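Local coordinates for protein putative NADPH-dependent oxidoreductase (Desulfitobacterium hafniense DCB-2, PDB 3DB2) that probably acts as an NAD(P)-dependent oxidoreductase of the GFO/IDH/MocA family, joining a Rossmann-fold dinucleotide-binding domain to a C-terminal domain, at residues K119-R133 with E309-G323. Numbering follows the deposited sequence.
Sequences KFLCGHSSRRLGALR and EVADVIRNGGETEIG
L121 and I322 meet at the tightly packed centre of this contact, where a segment following a helix is laid along an edge strand of the Rossmann sheet, 120-123. CD1 of L121 lies 3.8 Å from CB of I322, while L121 CB and CD2 press on V310 CG2 from the helix. Backbone and side-chain bonds pin the two segments here: C122 N donates almost straight to I322 O (3.2 Å, 173°), and T320 OG1 donates to F120 O at 2.7 Å. Beyond the strand, the CG1-CD1 arm of I322 runs between H124 and R127; CG1 sits over the centre of the R127 guanidinium face, and CD1 touches H124 ND1 at 3.6 Å.

At one end of this core lies a network of three arginines and two glutamates. R133 grips E321 end-on, with NH1 on OE2 (2.9 Å) and NH2 on OE1, both through syn lone pairs. R127 NH1 reaches the same OE2 from above the carboxylate plane, with the R127 guanidinium turned 73° from the E321 carboxylate. R128 holds E309 with NH1 on OE1 and NH2 on OE2 (2.8 Å). E321 N donates to that OE2 from the opposite face, so the carboxylate of E309 also holds the backbone N of E321.

The K119 end is looser: G318 is exposed, and a water bridges F120 N and T320 N through weak bonds. K119, bent at chi2 (-35°), passes V313 with its CG and brings NZ to G318 O, where the 2.5 Å separation is shorter than expected and its exact value doubtful.

Strand 120-123 pairs on its inner side with strand 92-96. Helix 302-316 packs beside that edge strand through V310 and V313, I322 leads into helix 324-343 against S327, and R127 also salt-bridges D188 of helix 183-194.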
ATOM      1  N   LYS C 119      32.058  14.706 -13.462  1.00 19.85           N
ATOM      2  CA  LYS C 119      31.402  13.737 -12.643  1.00 21.52           C
ATOM      3  C   LYS C 119      30.249  14.433 -11.900  1.00 20.23           C
ATOM      4  O   LYS C 119      30.327  15.574 -11.440  1.00 20.49           O
ATOM      5  CB  LYS C 119      32.314  13.079 -11.622  1.00 17.90           C
ATOM      6  CG  LYS C 119      33.542  12.424 -12.237  1.00 23.40           C
ATOM      7  CD  LYS C 119      33.247  11.819 -13.602  1.00 27.21           C
ATOM      8  CE  LYS C 119      34.389  10.866 -13.971  1.00 32.31           C
ATOM      9  NZ  LYS C 119      33.972   9.925 -15.048  1.00 39.18           N
ATOM     10  N   PHE C 120      29.162  13.696 -11.791  1.00 19.33           N
ATOM     11  CA  PHE C 120      27.934  14.177 -11.167  1.00 19.03           C
ATOM     12  C   PHE C 120      27.285  13.050 -10.375  1.00 17.32           C
ATOM     13  O   PHE C 120      27.116  11.992 -10.994  1.00 15.95           O
ATOM     14  CB  PHE C 120      27.010  14.704 -12.245  1.00 16.49           C
ATOM     15  CG  PHE C 120      25.629  15.088 -11.736  1.00 19.61           C
ATOM     16  CD1 PHE C 120      25.435  16.376 -11.253  1.00 16.64           C
ATOM     17  CD2 PHE C 120      24.557  14.208 -11.736  1.00 20.58           C
ATOM     18  CE1 PHE C 120      24.208  16.735 -10.749  1.00 19.11           C
ATOM     19  CE2 PHE C 120      23.325  14.567 -11.230  1.00 17.86           C
ATOM     20  CZ  PHE C 120      23.159  15.844 -10.750  1.00 18.18           C
ATOM     21  N   LEU C 121      26.897  13.339  -9.148  1.00 16.69           N
ATOM     22  CA  LEU C 121      26.008  12.475  -8.354  1.00 13.72           C
ATOM     23  C   LEU C 121      24.908  13.348  -7.764  1.00 19.24           C
ATOM     24  O   LEU C 121      25.133  14.406  -7.166  1.00 16.50           O
ATOM     25  CB  LEU C 121      26.769  11.660  -7.316  1.00 17.86           C
ATOM     26  CG  LEU C 121      25.990  10.698  -6.420  1.00 16.80           C
ATOM     27  CD1 LEU C 121      25.392   9.556  -7.227  1.00 14.75           C
ATOM     28  CD2 LEU C 121      26.867  10.124  -5.306  1.00 18.87           C
ATOM     29  N   CYS C 122      23.658  12.904  -7.926  1.00 16.19           N
ATOM     30  CA  CYS C 122      22.534  13.492  -7.191  1.00 13.12           C
ATOM     31  C   CYS C 122      22.214  12.529  -6.056  1.00 18.56           C
ATOM     32  O   CYS C 122      21.775  11.409  -6.294  1.00 18.24           O
ATOM     33  CB  CYS C 122      21.336  13.737  -8.099  1.00 17.87           C
ATOM     34  SG  CYS C 122      19.950  14.447  -7.189  1.00 22.46           S
ATOM     35  N   GLY C 123      22.472  12.860  -4.812  1.00 17.39           N
ATOM     36  CA  GLY C 123      22.466  12.014  -3.677  1.00 15.30           C
ATOM     37  C   GLY C 123      21.108  11.586  -3.174  1.00 17.84           C
ATOM     38  O   GLY C 123      20.528  12.234  -2.326  1.00 31.62           O
ATOM     39  N   HIS C 124      20.632  10.438  -3.655  1.00 17.56           N
ATOM     40  CA  HIS C 124      19.558   9.630  -3.086  1.00 13.58           C
ATOM     41  C   HIS C 124      20.192   8.477  -2.306  1.00 15.39           C
ATOM     42  O   HIS C 124      20.548   7.460  -2.891  1.00 19.57           O
ATOM     43  CB  HIS C 124      18.657   9.074  -4.177  1.00 17.16           C
ATOM     44  CG  HIS C 124      18.197  10.052  -5.196  1.00 17.50           C
ATOM     45  ND1 HIS C 124      19.008  10.683  -6.101  1.00 17.54           N
ATOM     46  CD2 HIS C 124      16.950  10.495  -5.443  1.00 18.45           C
ATOM     47  CE1 HIS C 124      18.295  11.475  -6.862  1.00 22.06           C
ATOM     48  NE2 HIS C 124      17.037  11.378  -6.486  1.00 17.47           N
ATOM     49  N   SER C 125      20.397   8.609  -0.996  1.00 16.21           N
ATOM     50  CA  SER C 125      21.318   7.677  -0.340  1.00 16.29           C
ATOM     51  C   SER C 125      20.636   6.452   0.222  1.00 13.69           C
ATOM     52  O   SER C 125      21.341   5.550   0.641  1.00 16.17           O
ATOM     53  CB  SER C 125      22.077   8.394   0.801  1.00 14.73           C
ATOM     54  OG  SER C 125      21.192   8.669   1.884  1.00 19.22           O
ATOM     55  N   SER C 126      19.307   6.424   0.258  1.00 16.00           N
ATOM     56  CA  SER C 126      18.570   5.273   0.773  1.00 16.83           C
ATOM     57  C   SER C 126      18.926   3.961   0.089  1.00 13.07           C
ATOM     58  O   SER C 126      18.960   2.895   0.714  1.00 15.52           O
ATOM     59  CB  SER C 126      17.028   5.522   0.660  1.00 15.92           C
ATOM     60  OG  SER C 126      16.339   4.570   1.448  1.00 31.80           O
ATOM     61  N   ARG C 127      19.159   4.001  -1.233  1.00 16.90           N
ATOM     62  CA  ARG C 127      19.476   2.818  -2.003  1.00 17.11           C
ATOM     63  C   ARG C 127      20.816   2.230  -1.542  1.00 19.34           C
ATOM     64  O   ARG C 127      21.052   1.059  -1.807  1.00 18.98           O
ATOM     65  CB  ARG C 127      19.547   3.051  -3.513  1.00 15.09           C
ATOM     66  CG  ARG C 127      20.588   4.007  -4.027  1.00 17.07           C
ATOM     67  CD  ARG C 127      20.877   3.781  -5.488  1.00 18.78           C
ATOM     68  NE  ARG C 127      19.881   4.409  -6.366  1.00 14.59           N
ATOM     69  CZ  ARG C 127      19.906   4.177  -7.683  1.00 19.72           C
ATOM     70  NH1 ARG C 127      20.818   3.378  -8.209  1.00 19.29           N
ATOM     71  NH2 ARG C 127      19.033   4.716  -8.529  1.00 18.44           N
ATOM     72  N   ARG C 128      21.615   3.035  -0.861  1.00 17.34           N
ATOM     73  CA  ARG C 128      22.919   2.604  -0.384  1.00 19.89           C
ATOM     74  C   ARG C 128      22.858   1.840   0.933  1.00 18.75           C
ATOM     75  O   ARG C 128      23.830   1.156   1.302  1.00 20.99           O
ATOM     76  CB  ARG C 128      23.844   3.808  -0.200  1.00 23.96           C
ATOM     77  CG  ARG C 128      23.828   4.826  -1.315  1.00 22.18           C
ATOM     78  CD  ARG C 128      25.205   5.337  -1.634  1.00 27.41           C
ATOM     79  NE  ARG C 128      25.191   5.927  -2.964  1.00 25.57           N
ATOM     80  CZ  ARG C 128      25.877   5.669  -4.050  1.00 19.56           C
ATOM     81  NH1 ARG C 128      26.780   4.723  -4.077  1.00 16.16           N
ATOM     82  NH2 ARG C 128      25.651   6.385  -5.145  1.00 26.76           N
ATOM     83  N   LEU C 129      21.747   1.955   1.659  1.00 18.17           N
ATOM     84  CA  LEU C 129      21.617   1.257   2.925  1.00 16.67           C
ATOM     85  C   LEU C 129      21.872  -0.236   2.733  1.00 21.76           C
ATOM     86  O   LEU C 129      21.555  -0.736   1.662  1.00 18.54           O
ATOM     87  CB  LEU C 129      20.235   1.484   3.517  1.00 17.93           C
ATOM     88  CG  LEU C 129      19.969   2.883   4.102  1.00 19.50           C
ATOM     89  CD1 LEU C 129      18.507   3.067   4.435  1.00 21.03           C
ATOM     90  CD2 LEU C 129      20.815   3.090   5.360  1.00 22.35           C
ATOM     91  N   GLY C 130      22.432  -0.900   3.745  1.00 18.59           N
ATOM     92  CA  GLY C 130      22.724  -2.329   3.604  1.00 22.28           C
ATOM     93  C   GLY C 130      21.416  -3.075   3.341  1.00 17.87           C
ATOM     94  O   GLY C 130      21.391  -4.055   2.622  1.00 19.15           O
ATOM     95  N   ALA C 131      20.321  -2.590   3.912  1.00 16.46           N
ATOM     96  CA  ALA C 131      19.029  -3.262   3.702  1.00 16.44           C
ATOM     97  C   ALA C 131      18.608  -3.154   2.253  1.00 17.87           C
ATOM     98  O   ALA C 131      18.150  -4.148   1.713  1.00 18.38           O
ATOM     99  CB  ALA C 131      17.988  -2.682   4.614  1.00 18.91           C
ATOM    100  N   LEU C 132      18.748  -1.998   1.603  1.00 14.56           N
ATOM    101  CA  LEU C 132      18.289  -1.899   0.216  1.00 17.26           C
ATOM    102  C   LEU C 132      19.178  -2.698  -0.729  1.00 15.32           C
ATOM    103  O   LEU C 132      18.766  -3.344  -1.729  1.00 13.78           O
ATOM    104  CB  LEU C 132      18.227  -0.416  -0.148  1.00 16.83           C
ATOM    105  CG  LEU C 132      16.887   0.279   0.024  1.00 17.63           C
ATOM    106  CD1 LEU C 132      15.826  -0.331  -0.892  1.00 16.55           C
ATOM    107  CD2 LEU C 132      16.455   0.222   1.493  1.00 19.30           C
ATOM    108  N   ARG C 133      20.475  -2.695  -0.414  1.00 16.97           N
ATOM    109  CA  ARG C 133      21.454  -3.520  -1.131  1.00 14.69           C
ATOM    110  C   ARG C 133      21.119  -5.016  -1.026  1.00 16.93           C
ATOM    111  O   ARG C 133      21.243  -5.755  -2.004  1.00 18.46           O
ATOM    112  CB  ARG C 133      22.875  -3.264  -0.654  1.00 15.96           C
ATOM    113  CG  ARG C 133      23.440  -1.883  -0.896  1.00 17.84           C
ATOM    114  CD  ARG C 133      23.331  -1.455  -2.348  1.00 21.12           C
ATOM    115  NE  ARG C 133      24.091  -0.280  -2.708  1.00 21.93           N
ATOM    116  CZ  ARG C 133      23.993   0.526  -3.751  1.00 24.66           C
ATOM    117  NH1 ARG C 133      23.103   0.365  -4.708  1.00 30.05           N
ATOM    118  NH2 ARG C 133      24.825   1.563  -3.872  1.00 30.25           N
ATOM    119  N   GLU C 309      31.958   7.877  -3.331  1.00 18.28           N
ATOM    120  CA  GLU C 309      31.823   7.319  -4.664  1.00 20.74           C
ATOM    121  C   GLU C 309      32.237   8.370  -5.692  1.00 19.07           C
ATOM    122  O   GLU C 309      32.815   8.113  -6.751  1.00 18.50           O
ATOM    123  CB  GLU C 309      30.375   6.914  -4.922  1.00 19.70           C
ATOM    124  CG  GLU C 309      29.975   6.764  -6.380  1.00 20.92           C
ATOM    125  CD  GLU C 309      28.715   5.937  -6.561  1.00 24.57           C
ATOM    126  OE1 GLU C 309      28.710   4.735  -6.202  1.00 27.80           O
ATOM    127  OE2 GLU C 309      27.722   6.502  -7.044  1.00 22.64           O
ATOM    128  N   VAL C 310      31.901   9.634  -5.408  1.00 17.71           N
ATOM    129  CA  VAL C 310      32.265  10.660  -6.405  1.00 18.03           C
ATOM    130  C   VAL C 310      33.797  10.770  -6.467  1.00 21.14           C
ATOM    131  O   VAL C 310      34.379  10.840  -7.544  1.00 21.52           O
ATOM    132  CB  VAL C 310      31.622  12.017  -6.135  1.00 21.90           C
ATOM    133  CG1 VAL C 310      31.949  13.012  -7.254  1.00 24.61           C
ATOM    134  CG2 VAL C 310      30.108  11.888  -6.020  1.00 21.46           C
ATOM    135  N   ALA C 311      34.425  10.783  -5.300  1.00 16.94           N
ATOM    136  CA  ALA C 311      35.863  10.824  -5.155  1.00 20.97           C
ATOM    137  C   ALA C 311      36.507   9.619  -5.842  1.00 21.09           C
ATOM    138  O   ALA C 311      37.507   9.807  -6.529  1.00 24.20           O
ATOM    139  CB  ALA C 311      36.312  10.807  -3.704  1.00 19.05           C
ATOM    140  N   ASP C 312      35.901   8.449  -5.643  1.00 23.52           N
ATOM    141  CA  ASP C 312      36.416   7.245  -6.312  1.00 24.61           C
ATOM    142  C   ASP C 312      36.370   7.412  -7.821  1.00 24.45           C
ATOM    143  O   ASP C 312      37.338   7.076  -8.519  1.00 23.86           O
ATOM    144  CB  ASP C 312      35.629   6.009  -5.899  1.00 27.48           C
ATOM    145  CG  ASP C 312      36.069   5.473  -4.551  1.00 29.59           C
ATOM    146  OD1 ASP C 312      36.936   6.084  -3.911  1.00 30.74           O
ATOM    147  OD2 ASP C 312      35.546   4.430  -4.109  1.00 34.05           O
ATOM    148  N   VAL C 313      35.252   7.911  -8.373  1.00 21.93           N
ATOM    149  CA  VAL C 313      35.228   8.123  -9.816  1.00 17.05           C
ATOM    150  C   VAL C 313      36.061   9.305 -10.295  1.00 21.41           C
ATOM    151  O   VAL C 313      36.485   9.354 -11.454  1.00 25.06           O
ATOM    152  CB  VAL C 313      33.774   8.251 -10.331  1.00 26.39           C
ATOM    153  CG1 VAL C 313      33.058   6.958  -9.951  1.00 24.33           C
ATOM    154  CG2 VAL C 313      33.114   9.495  -9.795  1.00 23.93           C
ATOM    155  N   ILE C 314      36.342  10.291  -9.453  1.00 22.90           N
ATOM    156  CA  ILE C 314      37.267  11.346  -9.911  1.00 24.96           C
ATOM    157  C   ILE C 314      38.677  10.778  -9.995  1.00 25.32           C
ATOM    158  O   ILE C 314      39.373  11.050 -10.969  1.00 27.89           O
ATOM    159  CB  ILE C 314      37.243  12.586  -9.012  1.00 21.99           C
ATOM    160  CG1 ILE C 314      36.014  13.494  -9.211  1.00 23.15           C
ATOM    161  CG2 ILE C 314      38.467  13.488  -9.143  1.00 28.53           C
ATOM    162  CD1 ILE C 314      35.754  14.328  -7.952  1.00 22.90           C
ATOM    163  N   ARG C 315      39.093   9.972  -9.020  1.00 25.64           N
ATOM    164  CA  ARG C 315      40.460   9.477  -8.982  1.00 24.85           C
ATOM    165  C   ARG C 315      40.670   8.293  -9.924  1.00 31.80           C
ATOM    166  O   ARG C 315      41.753   8.168 -10.510  1.00 35.25           O
ATOM    167  CB  ARG C 315      40.872   9.081  -7.568  1.00 22.55           C
ATOM    168  CG  ARG C 315      41.074  10.249  -6.610  1.00 27.51           C
ATOM    169  CD  ARG C 315      42.526  10.735  -6.591  1.00 26.45           C
ATOM    170  NE  ARG C 315      42.742  11.902  -5.750  1.00 24.13           N
ATOM    171  CZ  ARG C 315      42.529  13.161  -6.074  1.00 25.33           C
ATOM    172  NH1 ARG C 315      42.076  13.460  -7.279  1.00 22.94           N
ATOM    173  NH2 ARG C 315      42.735  14.202  -5.274  1.00 28.35           N
ATOM    174  N   ASN C 316      39.673   7.431 -10.068  1.00 27.07           N
ATOM    175  CA  ASN C 316      39.850   6.137 -10.710  1.00 31.48           C
ATOM    176  C   ASN C 316      39.059   5.991 -12.002  1.00 31.36           C
ATOM    177  O   ASN C 316      39.181   4.980 -12.702  1.00 40.54           O
ATOM    178  CB  ASN C 316      39.428   4.999  -9.780  1.00 33.47           C
ATOM    179  CG  ASN C 316      40.088   4.961  -8.422  1.00 35.87           C
ATOM    180  OD1 ASN C 316      41.254   5.317  -8.244  1.00 46.69           O
ATOM    181  ND2 ASN C 316      39.379   4.500  -7.398  1.00 37.93           N
ATOM    182  N   GLY C 317      38.228   6.964 -12.327  1.00 30.93           N
ATOM    183  CA  GLY C 317      37.420   6.935 -13.530  1.00 32.12           C
ATOM    184  C   GLY C 317      36.076   6.244 -13.325  1.00 33.99           C
ATOM    185  O   GLY C 317      35.772   5.645 -12.292  1.00 34.86           O
ATOM    186  N   GLY C 318      35.211   6.306 -14.339  1.00 35.62           N
ATOM    187  CA  GLY C 318      33.910   5.691 -14.258  1.00 35.15           C
ATOM    188  C   GLY C 318      32.809   6.696 -13.968  1.00 31.42           C
ATOM    189  O   GLY C 318      32.970   7.915 -13.967  1.00 28.97           O
ATOM    190  N   GLU C 319      31.617   6.170 -13.717  1.00 35.50           N
ATOM    191  CA  GLU C 319      30.398   6.927 -13.547  1.00 27.83           C
ATOM    192  C   GLU C 319      29.855   6.652 -12.150  1.00 24.29           C
ATOM    193  O   GLU C 319      29.973   5.557 -11.614  1.00 24.37           O
ATOM    194  CB  GLU C 319      29.310   6.535 -14.539  1.00 28.13           C
ATOM    195  N   THR C 320      29.216   7.657 -11.573  1.00 23.04           N
ATOM    196  CA  THR C 320      28.536   7.440 -10.284  1.00 17.69           C
ATOM    197  C   THR C 320      27.241   6.673 -10.488  1.00 18.53           C
ATOM    198  O   THR C 320      26.849   6.432 -11.644  1.00 23.62           O
ATOM    199  CB  THR C 320      28.193   8.765  -9.600  1.00 20.81           C
ATOM    200  OG1 THR C 320      27.135   9.364 -10.362  1.00 19.42           O
ATOM    201  CG2 THR C 320      29.423   9.647  -9.554  1.00 20.54           C
ATOM    202  N   GLU C 321      26.561   6.278  -9.402  1.00 23.96           N
ATOM    203  CA  GLU C 321      25.404   5.402  -9.598  1.00 27.34           C
ATOM    204  C   GLU C 321      24.162   6.147 -10.054  1.00 24.06           C
ATOM    205  O   GLU C 321      23.282   5.501 -10.622  1.00 21.46           O
ATOM    206  CB  GLU C 321      25.078   4.626  -8.317  1.00 27.48           C
ATOM    207  CG  GLU C 321      24.210   3.399  -8.585  1.00 27.19           C
ATOM    208  CD  GLU C 321      24.015   2.561  -7.338  1.00 22.87           C
ATOM    209  OE1 GLU C 321      24.888   2.552  -6.448  1.00 32.51           O
ATOM    210  OE2 GLU C 321      22.966   1.914  -7.214  1.00 23.22           O
ATOM    211  N   ILE C 322      24.065   7.454  -9.776  1.00 24.99           N
ATOM    212  CA  ILE C 322      22.857   8.193 -10.036  1.00 20.67           C
ATOM    213  C   ILE C 322      23.171   9.519 -10.726  1.00 21.46           C
ATOM    214  O   ILE C 322      23.366  10.536 -10.046  1.00 19.95           O
ATOM    215  CB  ILE C 322      22.028   8.542  -8.783  1.00 17.91           C
ATOM    216  CG1 ILE C 322      21.908   7.445  -7.741  1.00 22.52           C
ATOM    217  CG2 ILE C 322      20.652   8.986  -9.253  1.00 26.09           C
ATOM    218  CD1 ILE C 322      21.043   7.799  -6.547  1.00 25.71           C
ATOM    219  N   GLY C 323      23.198   9.449 -12.041  1.00 20.97           N
ATOM    220  CA  GLY C 323      23.453  10.594 -12.899  1.00 18.75           C
ATOM    221  C   GLY C 323      22.241  11.490 -13.057  1.00 22.03           C
ATOM    222  O   GLY C 323      21.176  11.283 -12.463  1.00 18.39           O
TER
HETATM  223  O   HOH W   1      29.581  10.607 -13.179  1.00 20.87           O
HETATM  224  O   HOH W   2      20.564   4.927 -11.299  1.00 43.27           O